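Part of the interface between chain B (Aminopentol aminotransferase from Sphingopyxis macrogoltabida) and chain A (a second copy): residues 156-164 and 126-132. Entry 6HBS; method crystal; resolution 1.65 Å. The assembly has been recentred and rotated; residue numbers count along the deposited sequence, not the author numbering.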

ATOM      1  N   THR B 156       2.100   9.287 -18.249  1.00 34.82           N
ATOM      2  CA  THR B 156       2.680   8.076 -18.761  1.00 32.37           C
ATOM      3  C   THR B 156       4.197   8.198 -18.969  1.00 30.44           C
ATOM      4  O   THR B 156       4.752   7.391 -19.697  1.00 30.81           O
ATOM      5  CB  THR B 156       1.931   7.671 -20.029  1.00 35.53           C
ATOM      6  OG1 THR B 156       2.093   8.769 -20.922  1.00 33.23           O
ATOM      7  CG2 THR B 156       0.469   7.369 -19.770  1.00 36.35           C
ATOM      8  N   ALA B 157       4.875   9.134 -18.293  1.00 26.40           N
ATOM      9  CA  ALA B 157       6.329   9.097 -18.242  1.00 26.23           C
ATOM     10  C   ALA B 157       6.771   7.757 -17.614  1.00 25.21           C
ATOM     11  O   ALA B 157       6.254   7.352 -16.556  1.00 21.54           O
ATOM     12  CB  ALA B 157       6.869  10.275 -17.472  1.00 28.69           C
ATOM     13  N   GLY B 158       7.664   7.037 -18.304  1.00 20.97           N
ATOM     14  CA  GLY B 158       8.171   5.712 -17.851  1.00 21.14           C
ATOM     15  C   GLY B 158       7.209   4.553 -18.083  1.00 22.40           C
ATOM     16  O   GLY B 158       7.495   3.416 -17.668  1.00 21.46           O
ATOM     17  N   ILE B 159       6.070   4.805 -18.748  1.00 21.10           N
ATOM     18  CA  ILE B 159       5.067   3.791 -18.997  1.00 22.36           C
ATOM     19  C   ILE B 159       5.232   3.274 -20.436  1.00 23.76           C
ATOM     20  O   ILE B 159       5.331   4.056 -21.384  1.00 25.00           O
ATOM     21  CB  ILE B 159       3.656   4.375 -18.769  1.00 23.66           C
ATOM     22  CG1 ILE B 159       3.476   4.937 -17.357  1.00 24.74           C
ATOM     23  CG2 ILE B 159       2.593   3.346 -19.106  1.00 24.33           C
ATOM     24  CD1 ILE B 159       3.806   3.949 -16.264  1.00 26.13           C
ATOM     25  N   LEU B 160       5.196   1.951 -20.612  1.00 23.15           N
ATOM     26  CA  LEU B 160       5.369   1.328 -21.945  1.00 23.37           C
ATOM     27  C   LEU B 160       3.991   1.043 -22.539  1.00 23.32           C
ATOM     28  O   LEU B 160       3.041   0.754 -21.801  1.00 22.09           O
ATOM     29  CB  LEU B 160       6.164   0.027 -21.803  1.00 24.49           C
ATOM     30  CG  LEU B 160       7.558   0.181 -21.193  1.00 25.13           C
ATOM     31  CD1 LEU B 160       8.373  -1.085 -21.354  1.00 26.36           C
ATOM     32  CD2 LEU B 160       8.276   1.354 -21.822  1.00 26.82           C
ATOM     33  N   ALA B 161       3.907   1.009 -23.876  1.00 23.80           N
ATOM     34  CA  ALA B 161       2.646   0.646 -24.523  1.00 25.42           C
ATOM     35  C   ALA B 161       2.204  -0.734 -24.017  1.00 22.99           C
ATOM     36  O   ALA B 161       1.013  -0.986 -23.857  1.00 24.31           O
ATOM     37  CB  ALA B 161       2.790   0.661 -26.046  1.00 28.69           C
ATOM     38  N   SER B 162       3.179  -1.630 -23.777  1.00 23.77           N
ATOM     39  CA  SER B 162       2.901  -3.018 -23.369  1.00 24.62           C
ATOM     40  C   SER B 162       2.287  -3.067 -21.964  1.00 22.97           C
ATOM     41  O   SER B 162       1.644  -4.050 -21.635  1.00 23.40           O
ATOM     42  CB  SER B 162       4.142  -3.887 -23.424  1.00 25.69           C
ATOM     43  OG  SER B 162       5.211  -3.322 -22.686  1.00 24.54           O
ATOM     44  N   ASP B 163       2.468  -2.000 -21.168  1.00 23.65           N
ATOM     45  CA  ASP B 163       1.867  -1.945 -19.800  1.00 23.39           C
ATOM     46  C   ASP B 163       0.326  -1.910 -19.875  1.00 27.27           C
ATOM     47  O   ASP B 163      -0.349  -2.354 -18.943  1.00 26.76           O
ATOM     48  CB  ASP B 163       2.443  -0.762 -19.022  1.00 22.48           C
ATOM     49  CG  ASP B 163       3.900  -0.927 -18.663  1.00 22.22           C
ATOM     50  OD1 ASP B 163       4.343  -2.087 -18.509  1.00 24.72           O
ATOM     51  OD2 ASP B 163       4.574   0.101 -18.502  1.00 22.88           O
ATOM     52  N   ARG B 164      -0.242  -1.439 -21.000  1.00 27.42           N
ATOM     53  CA  ARG B 164      -1.696  -1.282 -21.091  1.00 30.16           C
ATOM     54  C   ARG B 164      -2.233  -1.700 -22.469  1.00 28.48           C
ATOM     55  O   ARG B 164      -3.339  -1.308 -22.861  1.00 25.51           O
ATOM     56  CB  ARG B 164      -2.055   0.169 -20.762  1.00 33.28           C
ATOM     57  CG  ARG B 164      -1.170   1.184 -21.471  1.00 34.55           C
ATOM     58  CD  ARG B 164      -1.449   2.556 -20.934  1.00 39.48           C
ATOM     59  NE  ARG B 164      -1.136   2.753 -19.520  1.00 35.17           N
ATOM     60  CZ  ARG B 164      -1.336   3.923 -18.919  1.00 35.84           C
ATOM     61  NH1 ARG B 164      -1.897   4.900 -19.616  1.00 34.65           N
ATOM     62  NH2 ARG B 164      -0.972   4.123 -17.661  1.00 31.70           N
TER
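Chain A (126-132) MVLARAH

This is a close-packed contact between a helix and a turn, in which a glycine of chain B rests its backbone on one side of a chain A helix, and an arginine from that helix reaches a chain B aspartate through water rather than directly. Residues 126-132 of chain A are helical throughout, within a longer helix, with regular bonds such as A131(A) N to V127(A) O at 2.9 Å. Against it lies a type II beta turn from T156(B) to I159(B), closed by the bond from I159(B) N to T156(B) O at 3.1 Å. With one partner a turn and the loop after it, no crossing angle describes the pair.

The CA atoms that come nearest each other are those of G158(B) and A131(A), 3.9 Å apart. G158(B) has phi/psi of 78/5, a positive phi that favours glycine, and its lack of a side chain is needed here for a second reason: an ideally placed CB would point toward the helix and lie 2.2 Å from V127(A) O, a clash. Instead, G158(B) CA makes a CA-H...O contact with V127(A) O at 3.4 Å, and the same CA is 3.5 Å from A131(A) N. The small side chain of A131(A) suits this tight spacing, its CB lying 4.2 Å from A157(B) C.

V127(A), one turn earlier in the helix, supplies a compact branched surface. Its CG1 is 3.4 Å from A157(B) O and 3.9 Å from I159(B) CD1. The CA-to-CB bond of I159(B) points away from the helix, but its m,m rotamer brings CD1 back to this apolar contact.

R130(A) points toward chain B and is long enough to pass the turn, with CD 3.6 Å from G158(B) O, and reach the residues beyond. L160(B) CD1 covers one face of the guanidinium, 3.5 Å from R130(A) CZ; a flat group with little capacity for hydrogen bonding through its faces accepts such apolar cover readily. D163(B) OD1 stands 4.1 Å from R130(A) NH1, so the opposite charges are near but beyond a salt bridge. Water 1 links them: it accepts from R130(A) NH1 at 2.7 Å and donates to D163(B) OD2 at 2.7 Å and G158(B) O at 2.8 Å. Water 2 donates to D163(B) OD1 at 2.5 Å, but its bond from R130(A) NH1, at 3.4 Å, is weak. The carboxylate is also held within its own chain, since L160(B) N donates to D163(B) OD2 at 2.9 Å.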

ATOM      1  N   MET A 126      11.068   1.014 -11.105  1.00 18.37           N
ATOM      2  CA  MET A 126      10.988   0.455 -12.488  1.00 20.38           C
ATOM      3  C   MET A 126      10.549   1.560 -13.468  1.00 20.59           C
ATOM      4  O   MET A 126      11.203   1.786 -14.499  1.00 20.20           O
ATOM      5  CB  MET A 126      10.009  -0.710 -12.538  1.00 22.11           C
ATOM      6  CG  MET A 126       9.690  -1.182 -13.937  1.00 25.13           C
ATOM      7  SD  MET A 126       8.529  -2.521 -13.887  1.00 29.52           S
ATOM      8  CE  MET A 126       6.994  -1.608 -13.741  1.00 28.48           C
ATOM      9  N   VAL A 127       9.462   2.270 -13.130  1.00 18.14           N
ATOM     10  CA  VAL A 127       8.923   3.337 -13.955  1.00 18.88           C
ATOM     11  C   VAL A 127       9.913   4.512 -14.037  1.00 19.26           C
ATOM     12  O   VAL A 127      10.178   5.019 -15.142  1.00 19.73           O
ATOM     13  CB  VAL A 127       7.526   3.755 -13.468  1.00 20.65           C
ATOM     14  CG1 VAL A 127       7.015   4.979 -14.216  1.00 22.85           C
ATOM     15  CG2 VAL A 127       6.541   2.617 -13.597  1.00 20.93           C
ATOM     16  N   LEU A 128      10.483   4.930 -12.900  1.00 19.21           N
ATOM     17  CA  LEU A 128      11.511   5.965 -12.857  1.00 18.71           C
ATOM     18  C   LEU A 128      12.641   5.630 -13.846  1.00 19.51           C
ATOM     19  O   LEU A 128      13.054   6.497 -14.605  1.00 19.97           O
ATOM     20  CB  LEU A 128      12.059   6.102 -11.437  1.00 19.27           C
ATOM     21  CG  LEU A 128      12.855   7.361 -11.108  1.00 22.31           C
ATOM     22  CD1 LEU A 128      12.880   7.575  -9.592  1.00 23.01           C
ATOM     23  CD2 LEU A 128      14.294   7.296 -11.595  1.00 23.21           C
ATOM     24  N   ALA A 129      13.162   4.397 -13.789  1.00 19.03           N
ATOM     25  CA  ALA A 129      14.326   4.020 -14.598  1.00 19.29           C
ATOM     26  C   ALA A 129      14.011   4.121 -16.101  1.00 19.13           C
ATOM     27  O   ALA A 129      14.864   4.595 -16.863  1.00 20.34           O
ATOM     28  CB  ALA A 129      14.823   2.653 -14.214  1.00 19.37           C
ATOM     29  N   ARG A 130      12.803   3.720 -16.509  1.00 19.45           N
ATOM     30  CA  ARG A 130      12.365   3.821 -17.874  1.00 19.53           C
ATOM     31  C   ARG A 130      12.246   5.298 -18.276  1.00 22.78           C
ATOM     32  O   ARG A 130      12.718   5.664 -19.351  1.00 21.39           O
ATOM     33  CB  ARG A 130      11.057   3.054 -18.065  1.00 20.60           C
ATOM     34  CG  ARG A 130      11.215   1.549 -17.971  1.00 20.93           C
ATOM     35  CD  ARG A 130       9.908   0.781 -18.055  1.00 21.21           C
ATOM     36  NE  ARG A 130      10.226  -0.618 -18.325  1.00 21.38           N
ATOM     37  CZ  ARG A 130       9.415  -1.635 -18.089  1.00 22.82           C
ATOM     38  NH1 ARG A 130       8.223  -1.419 -17.538  1.00 20.67           N
ATOM     39  NH2 ARG A 130       9.805  -2.862 -18.413  1.00 20.74           N
ATOM     40  N   ALA A 131      11.638   6.146 -17.418  1.00 21.21           N
ATOM     41  CA  ALA A 131      11.586   7.601 -17.663  1.00 20.98           C
ATOM     42  C   ALA A 131      12.982   8.217 -17.805  1.00 20.84           C
ATOM     43  O   ALA A 131      13.181   9.096 -18.657  1.00 21.35           O
ATOM     44  CB  ALA A 131      10.824   8.321 -16.579  1.00 20.34           C
ATOM     45  N   HIS A 132      13.908   7.801 -16.945  1.00 20.91           N
ATOM     46  CA  HIS A 132      15.231   8.370 -16.843  1.00 21.25           C
ATOM     47  C   HIS A 132      16.021   8.060 -18.113  1.00 23.04           C
ATOM     48  O   HIS A 132      16.716   8.927 -18.628  1.00 24.10           O
ATOM     49  CB  HIS A 132      15.975   7.822 -15.632  1.00 22.73           C
ATOM     50  CG  HIS A 132      17.390   8.284 -15.510  1.00 23.31           C
ATOM     51  ND1 HIS A 132      17.729   9.479 -14.930  1.00 23.63           N
ATOM     52  CD2 HIS A 132      18.556   7.705 -15.874  1.00 24.93           C
ATOM     53  CE1 HIS A 132      19.047   9.616 -14.947  1.00 24.65           C
ATOM     54  NE2 HIS A 132      19.580   8.540 -15.534  1.00 22.03           N
TER
HETATM   55  O   HOH W   1       6.747   0.820 -17.017  1.00 21.22           O
HETATM   56  O   HOH W   2       5.481  -3.148 -16.497  1.00 48.29           O